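Local coordinates for capsule biosynthesis protein capD (Bacillus anthracis, PDB 3G9K) that cleaves the poly-gamma-D-glutamate capsule and, as a transpeptidase, joins it by an amide bond to meso-diaminopimelic acid of the peptidoglycan, at the interface of chains B and A. Residues are numbered along the deposited sequence; one frame, centred on the assembly and turned at random. Chains: chain A, Capsule biosynthesis protein capD; chain B, Capsule biosynthesis protein capD.

Contact 1: the interface of chains B and A. Residues chain B 23-24; chain A 150-152, 164, 172-173.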
# COMPACT_ATOMS: atom_id res chain seq x y z
N VAL B 23 3.08 9.64 -11.81
CA VAL B 23 2.95 9.27 -10.39
C VAL B 23 1.47 9.17 -10.01
O VAL B 23 0.66 10.05 -10.35
CB VAL B 23 3.60 10.35 -9.47
CG1 VAL B 23 3.54 9.94 -7.97
CG2 VAL B 23 5.04 10.65 -9.92
N SER B 24 1.12 8.14 -9.23
CA SER B 24 -0.24 8.02 -8.68
C SER B 24 -0.07 7.73 -7.20
O SER B 24 0.58 6.76 -6.85
CB SER B 24 -1.01 6.90 -9.38
OG SER B 24 -2.30 6.71 -8.80
N GLN A 150 -4.72 2.86 -6.29
CA GLN A 150 -3.91 3.80 -7.06
C GLN A 150 -3.25 3.02 -8.18
O GLN A 150 -2.75 1.94 -7.94
CB GLN A 150 -2.81 4.39 -6.19
CG GLN A 150 -3.34 5.07 -5.03
CD GLN A 150 -3.95 6.43 -5.34
OE1 GLN A 150 -3.58 7.17 -6.30
NE2 GLN A 150 -4.89 6.79 -4.52
N ALA A 151 -3.23 3.60 -9.37
CA ALA A 151 -2.72 2.90 -10.55
C ALA A 151 -2.13 3.89 -11.59
O ALA A 151 -2.50 5.09 -11.61
CB ALA A 151 -3.85 2.13 -11.19
N LEU A 152 -1.19 3.40 -12.38
CA LEU A 152 -0.80 4.05 -13.65
C LEU A 152 -0.90 3.01 -14.74
O LEU A 152 -0.71 1.83 -14.50
CB LEU A 152 0.62 4.66 -13.58
CG LEU A 152 0.85 5.81 -12.62
CD1 LEU A 152 2.39 6.07 -12.58
CD2 LEU A 152 0.10 7.11 -12.98
N ALA A 164 -5.12 6.42 -12.37
CA ALA A 164 -6.33 6.51 -11.59
C ALA A 164 -5.97 6.65 -10.14
O ALA A 164 -4.95 6.14 -9.70
CB ALA A 164 -7.20 5.28 -11.81
N THR A 172 -4.92 10.80 -6.27
CA THR A 172 -4.80 11.52 -7.53
C THR A 172 -3.61 10.95 -8.32
O THR A 172 -2.86 10.05 -7.88
CB THR A 172 -4.60 13.09 -7.29
OG1 THR A 172 -3.40 13.33 -6.58
CG2 THR A 172 -5.77 13.69 -6.54
N TRP A 173 -3.47 11.43 -9.54
CA TRP A 173 -2.35 11.05 -10.35
C TRP A 173 -2.03 12.16 -11.35
O TRP A 173 -2.89 13.03 -11.64
CB TRP A 173 -2.64 9.74 -11.07
CG TRP A 173 -3.68 9.95 -12.11
CD1 TRP A 173 -5.02 9.94 -11.92
CD2 TRP A 173 -3.45 10.24 -13.51
NE1 TRP A 173 -5.67 10.19 -13.14
CE2 TRP A 173 -4.73 10.40 -14.12
CE3 TRP A 173 -2.29 10.39 -14.31
CZ2 TRP A 173 -4.90 10.68 -15.47
CZ3 TRP A 173 -2.44 10.68 -15.66
CH2 TRP A 173 -3.74 10.84 -16.23
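B:Ser24 and B:Val23 press against the branched end of A:Leu152, which supplies the apolar centre of this small strand-to-strand contact. The two methyls of the leucine divide the work: CD2 of A:Leu152 lies 3.8 Å from CB of B:Ser24, while CD1 of A:Leu152 turns to the backbone of the neighbouring residue, 3.9 Å from CA of B:Val23. CB of B:Ser24 also meets CB of A:Trp173 at 3.7 Å. A chi1 of 69°, with CG between the backbone N and the carbonyl carbon, turns the indole of A:Trp173 aside, and CB is the side-chain atom that meets the serine. Outward from this core the serine shows how one small hydroxyl can join several strands. With chi1 at 176°, anti to the backbone N, OG of B:Ser24 lies 2.8 Å from the side-chain amide oxygen OE1 of A:Gln150 and 2.9 Å from the backbone O of A:Ala164. Both oxygens act as acceptors and a hydroxyl carries a single hydrogen, so the proton is probably shared or alternates between them. Backbone N and O of A:Ala151 add weak links to the same OG. Strand 22-25 of chain B forms an antiparallel bridge to strand 172-175 of chain A, and its serine also reaches strands 150-155 and 160-164, which joins the start of the modelled large chain to the sheet structure of the small chain.

Contact 2: the interface of chains B and A. Residues chain B 241, 244, 279, 282; chain A 59, 80-81, 83-84.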
# COMPACT_ATOMS: atom_id res chain seq x y z
N SER B 241 0.72 -10.99 -0.03
CA SER B 241 -0.36 -11.84 -0.55
C SER B 241 -0.66 -11.67 -2.05
O SER B 241 -1.79 -11.73 -2.48
CB SER B 241 -1.61 -11.59 0.28
OG SER B 241 -1.37 -12.11 1.58
N THR B 244 -2.44 -14.89 -3.44
CA THR B 244 -3.89 -14.89 -3.22
C THR B 244 -4.60 -14.02 -4.25
O THR B 244 -5.62 -14.41 -4.77
CB THR B 244 -4.22 -14.41 -1.80
OG1 THR B 244 -3.55 -15.25 -0.85
CG2 THR B 244 -5.72 -14.45 -1.53
N TYR B 279 -8.60 -17.64 0.08
CA TYR B 279 -8.22 -17.36 1.47
C TYR B 279 -7.96 -18.66 2.22
O TYR B 279 -7.03 -18.74 3.03
CB TYR B 279 -9.29 -16.56 2.20
CG TYR B 279 -9.26 -15.05 1.93
CD1 TYR B 279 -9.26 -14.14 2.99
CD2 TYR B 279 -9.22 -14.55 0.62
CE1 TYR B 279 -9.25 -12.77 2.75
CE2 TYR B 279 -9.21 -13.17 0.38
CZ TYR B 279 -9.23 -12.29 1.44
OH TYR B 279 -9.22 -10.93 1.20
N ARG B 282 -4.53 -20.00 1.29
CA ARG B 282 -3.51 -19.24 2.00
C ARG B 282 -3.39 -19.73 3.43
O ARG B 282 -2.29 -19.81 3.98
CB ARG B 282 -3.87 -17.76 2.01
CG ARG B 282 -2.83 -16.81 2.60
CD ARG B 282 -3.38 -15.39 2.49
NE ARG B 282 -2.54 -14.36 3.09
CZ ARG B 282 -2.63 -13.93 4.34
NH1 ARG B 282 -1.82 -12.95 4.75
NH2 ARG B 282 -3.51 -14.45 5.20
N PHE A 59 -1.80 -8.89 3.73
CA PHE A 59 -2.58 -8.99 2.54
C PHE A 59 -2.19 -7.96 1.49
O PHE A 59 -2.73 -7.96 0.42
CB PHE A 59 -4.06 -8.88 2.90
CG PHE A 59 -4.69 -10.19 3.27
CD1 PHE A 59 -5.14 -11.05 2.31
CD2 PHE A 59 -4.81 -10.56 4.57
CE1 PHE A 59 -5.70 -12.23 2.65
CE2 PHE A 59 -5.36 -11.76 4.90
CZ PHE A 59 -5.81 -12.58 3.95
N ASN A 80 -7.06 -7.05 5.33
CA ASN A 80 -7.45 -8.36 4.79
C ASN A 80 -8.46 -8.32 3.64
O ASN A 80 -8.84 -9.39 3.14
CB ASN A 80 -7.91 -9.33 5.91
CG ASN A 80 -9.17 -8.86 6.65
OD1 ASN A 80 -9.96 -8.08 6.13
ND2 ASN A 80 -9.37 -9.38 7.86
N ARG A 81 -8.87 -7.12 3.21
CA ARG A 81 -9.81 -6.94 2.10
C ARG A 81 -9.12 -6.68 0.76
O ARG A 81 -9.74 -6.76 -0.30
CB ARG A 81 -10.78 -5.79 2.43
CG ARG A 81 -11.65 -6.15 3.61
CD ARG A 81 -12.43 -5.06 4.22
NE ARG A 81 -11.69 -3.83 4.42
CZ ARG A 81 -10.94 -3.52 5.48
NH1 ARG A 81 -10.73 -4.38 6.45
NH2 ARG A 81 -10.36 -2.34 5.53
N PRO A 83 -7.17 -8.05 -1.62
CA PRO A 83 -7.44 -8.78 -2.87
C PRO A 83 -8.90 -8.86 -3.24
O PRO A 83 -9.21 -9.00 -4.41
CB PRO A 83 -6.85 -10.15 -2.61
CG PRO A 83 -6.85 -10.31 -1.18
CD PRO A 83 -6.65 -8.94 -0.57
N GLN A 84 -9.79 -8.74 -2.26
CA GLN A 84 -11.24 -8.59 -2.54
C GLN A 84 -11.58 -7.27 -3.19
O GLN A 84 -12.54 -7.18 -3.91
CB GLN A 84 -12.06 -8.75 -1.27
CG GLN A 84 -12.02 -10.19 -0.72
CD GLN A 84 -13.09 -10.39 0.31
OE1 GLN A 84 -12.82 -10.52 1.50
NE2 GLN A 84 -14.32 -10.34 -0.13
O HOH W 1 -3.62 -10.03 -1.58
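The phenol OH of B:Tyr279 gives a short hydrogen bond of 2.5 Å to the backbone O of A:Asn80. The donor is tilted 22° from the carbonyl plane, and the oxygen lies at the edge of the tyrosine ring, in its plane. CG of A:Pro83 and CG of A:Gln84 pack beside the same hydroxyl, so aliphatic groups flank this polar link. Because A:Asn80 belongs to the poly-gamma-D-glutamate site, a large-chain tyrosine may help to hold a substrate-binding turn in place. A:Phe59 illustrates how an aromatic ring can serve two partners. CE1 of A:Phe59 lies over one face of the tyrosine ring toward the rim, 3.6 Å from CE1 of B:Tyr279. Above one face of the phenylalanine, CZ of the B:Arg282 guanidinium stands 3.7 Å from the centroid of the A:Phe59 ring, a cation-pi stack with the planes 27° apart; the opposite face is turned to O of A:Asn80. The arginine chain is extended from CG to NE, and NE of B:Arg282 donates to OG of B:Ser241 at 2.9 Å, a second-shell bond that helps to fix the turn of the guanidinium. A water bridges the backbones, 2.7 Å from O of B:Ser241 and 3.0 Å from O of A:Phe59.

Contact 3: the interface of chains B and A. Residues chain B 245, 248-249, 252, 271; chain A 83-84, 87.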
# COMPACT_ATOMS: atom_id res chain seq x y z
N LEU B 245 -4.06 -12.84 -4.53
CA LEU B 245 -4.69 -11.93 -5.49
C LEU B 245 -4.71 -12.55 -6.88
O LEU B 245 -5.75 -12.54 -7.55
CB LEU B 245 -3.93 -10.60 -5.52
CG LEU B 245 -4.23 -9.65 -6.68
CD1 LEU B 245 -5.73 -9.36 -6.85
CD2 LEU B 245 -3.42 -8.36 -6.46
N MSE B 248 -7.16 -15.48 -7.24
CA MSE B 248 -8.50 -14.91 -7.36
C MSE B 248 -8.79 -14.33 -8.75
O MSE B 248 -9.88 -14.52 -9.29
CB MSE B 248 -8.75 -13.86 -6.28
CG MSE B 248 -8.96 -14.44 -4.89
SE MSE B 248 -9.31 -13.13 -3.53
CE MSE B 248 -10.86 -12.26 -4.27
N LEU B 249 -7.82 -13.59 -9.30
CA LEU B 249 -7.95 -13.08 -10.65
C LEU B 249 -8.13 -14.23 -11.64
O LEU B 249 -8.99 -14.17 -12.51
CB LEU B 249 -6.74 -12.24 -11.05
CG LEU B 249 -6.55 -10.88 -10.34
CD1 LEU B 249 -5.17 -10.32 -10.67
CD2 LEU B 249 -7.65 -9.84 -10.71
N ALA B 252 -11.47 -15.90 -11.25
CA ALA B 252 -12.53 -15.08 -11.81
C ALA B 252 -12.55 -15.13 -13.34
O ALA B 252 -13.62 -15.14 -13.96
CB ALA B 252 -12.42 -13.62 -11.30
N MSE B 271 -18.14 -14.05 -6.35
CA MSE B 271 -16.91 -13.45 -5.84
C MSE B 271 -16.63 -13.94 -4.42
O MSE B 271 -15.47 -14.18 -4.06
CB MSE B 271 -16.97 -11.92 -5.88
CG MSE B 271 -16.61 -11.31 -7.23
SE MSE B 271 -14.82 -11.84 -7.86
CE MSE B 271 -14.85 -10.92 -9.57
N PRO A 83 -7.17 -8.05 -1.62
CA PRO A 83 -7.44 -8.78 -2.87
C PRO A 83 -8.90 -8.86 -3.24
O PRO A 83 -9.21 -9.00 -4.41
CB PRO A 83 -6.85 -10.15 -2.61
CG PRO A 83 -6.85 -10.31 -1.18
CD PRO A 83 -6.65 -8.94 -0.57
N GLN A 84 -9.79 -8.74 -2.26
CA GLN A 84 -11.24 -8.59 -2.54
C GLN A 84 -11.58 -7.27 -3.19
O GLN A 84 -12.54 -7.18 -3.91
CB GLN A 84 -12.06 -8.75 -1.27
CG GLN A 84 -12.02 -10.19 -0.72
CD GLN A 84 -13.09 -10.39 0.31
OE1 GLN A 84 -12.82 -10.52 1.50
NE2 GLN A 84 -14.32 -10.34 -0.13
N THR A 87 -9.68 -7.58 -7.07
CA THR A 87 -10.08 -8.58 -8.06
C THR A 87 -11.24 -8.14 -8.97
O THR A 87 -11.08 -8.21 -10.17
CB THR A 87 -10.34 -9.96 -7.42
OG1 THR A 87 -9.13 -10.43 -6.88
CG2 THR A 87 -10.89 -10.99 -8.42
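B:Met248 and A:Thr87 cross at about a right angle in a contact governed by apolar packing. B:Met248, present as selenomethionine, bends at chi3 (57°), which turns CE of B:Met248 back to 3.9 Å from CB of A:Thr87. The selenium of B:Met248 rests 4.0 Å from CB of A:Pro83, so one chain touches two residues a turn apart on helix 82-94. Around the threonine other large-chain groups close in: CD2 of B:Leu249 approaches CA of A:Thr87 at 3.8 Å, and the selenium of B:Met271, also selenomethionine, lies 4.1 Å from methyl CG2 of A:Thr87. B:Leu245 slides past the threonine in the opposite direction, with CD1 of B:Leu245 3.6 Å from OG1 of A:Thr87. Within chain A, OG1 of A:Thr87 donates to O of A:Pro83 at 2.9 Å, one turn earlier in the same helix. This is a familiar way to bury a threonine against apolar neighbours: chi1 of -64° points the hydroxyl back to its own helix backbone and places CG2 beside the backbone of B:Met248, with B:Met271 close by. In the fold, helix 82-94 of chain A packs against helix 242-254 of chain B, probably helping to hold the two chains together, while helix 264-284 of chain B adds B:Met271 at the side of the threonine.

Contact 4: the interface of chains B and A. Residues chain B 72, 234-236; chain A 61-63.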
# COMPACT_ATOMS: atom_id res chain seq x y z
N LEU B 72 7.80 -3.25 -5.33
CA LEU B 72 7.98 -4.02 -6.54
C LEU B 72 8.59 -3.08 -7.55
O LEU B 72 8.13 -1.93 -7.70
CB LEU B 72 6.61 -4.57 -7.00
CG LEU B 72 6.49 -5.60 -8.11
CD1 LEU B 72 7.22 -6.86 -7.72
CD2 LEU B 72 4.99 -5.86 -8.43
N TYR B 234 3.31 -9.66 -12.27
CA TYR B 234 4.35 -9.68 -11.24
C TYR B 234 3.69 -9.15 -9.97
O TYR B 234 3.02 -8.09 -10.00
CB TYR B 234 5.51 -8.78 -11.66
CG TYR B 234 6.06 -9.18 -13.00
CD1 TYR B 234 5.59 -8.59 -14.18
CD2 TYR B 234 7.01 -10.21 -13.10
CE1 TYR B 234 6.10 -8.98 -15.43
CE2 TYR B 234 7.50 -10.61 -14.32
CZ TYR B 234 7.04 -10.00 -15.48
OH TYR B 234 7.53 -10.44 -16.70
N THR B 235 3.82 -9.90 -8.88
CA THR B 235 3.19 -9.48 -7.64
C THR B 235 4.03 -9.85 -6.40
O THR B 235 5.13 -10.39 -6.51
CB THR B 235 1.70 -9.94 -7.60
OG1 THR B 235 1.00 -9.33 -6.48
CG2 THR B 235 1.59 -11.45 -7.58
N ALA B 236 3.53 -9.51 -5.23
CA ALA B 236 4.32 -9.53 -4.02
C ALA B 236 4.34 -10.93 -3.45
O ALA B 236 3.29 -11.53 -3.26
CB ALA B 236 3.72 -8.53 -3.01
N ALA A 61 -0.45 -6.29 -1.55
CA ALA A 61 -0.13 -6.91 -2.80
C ALA A 61 0.18 -5.96 -3.97
O ALA A 61 -0.51 -5.93 -4.93
CB ALA A 61 -1.20 -7.85 -3.18
N PRO A 62 1.27 -5.21 -3.88
CA PRO A 62 1.68 -4.36 -5.01
C PRO A 62 1.89 -5.26 -6.23
O PRO A 62 2.44 -6.35 -6.09
CB PRO A 62 2.97 -3.71 -4.52
CG PRO A 62 3.45 -4.62 -3.37
CD PRO A 62 2.23 -5.20 -2.77
N THR A 63 1.42 -4.80 -7.38
CA THR A 63 1.26 -5.63 -8.55
C THR A 63 1.56 -4.81 -9.82
O THR A 63 1.31 -3.60 -9.88
CB THR A 63 -0.18 -6.25 -8.57
OG1 THR A 63 -0.36 -7.10 -7.43
CG2 THR A 63 -0.49 -7.11 -9.87
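B:Thr235 meets A:Thr63 side by side, the two side chains pointing the same way from neighbouring strands. Followed outward, CB of B:Thr235 first comes to 3.5 Å from OG1 of A:Thr63. At the tip, OG1 of B:Thr235 lies 2.8 Å from OG1 of A:Thr63, a hydrogen bond of undecided direction. A chi1 of -170°, with OG1 anti to the backbone N, brings the large-chain hydroxyl to this meeting point, and a further, weak bond runs from it to the backbone O of A:Pro62. The partner hydroxyl is itself engaged: OG1 of A:Thr63 donates to O of A:Ala61 at 2.8 Å, arriving 46° out of the carbonyl plane and so away from the lone pairs. If the hydroxyl hydrogen of A:Thr63 points at O of A:Ala61, B:Thr235 would probably donate between the two threonines. Its hydroxyl hydrogen would then be contested by two acceptors, with the weak bond to A:Pro62 as the lesser choice. Apolar groups flank the pair. CB of B:Ala236 packs on the proline ring, 3.7 Å from CD of A:Pro62, and methyl CD2 of B:Leu72 lies 3.7 Å from CA of A:Thr63. CG2 of A:Thr63 turns toward the backbone O of B:Tyr234. In the fold, an antiparallel bridge between A:Thr63 and B:Thr235 joins strand 63-67 of chain A to strand 231-235 of chain B, and strand 68-74 of chain B supplies B:Leu72 beside it.

Contact 2 and contact 3 are close neighbours, their C-alpha centres about 8 Å apart, and share A:Pro83 and A:Gln84 at the start of helix 82-94; helices 242-254 and 264-284 of chain B serve both. Contact 4 lies about 12 Å from contact 2, linked along chain A by the segment from A:Phe59 to A:Thr63. Contact 1 stands about 22 Å from contact 2 and 16 Å from contact 4. The centres of contacts 1 and 2 are about 14 and 13 Å from the nucleophile A:Thr1, which suggests that the paired strands and packed helices help hold the two chains together near the catalytic centre.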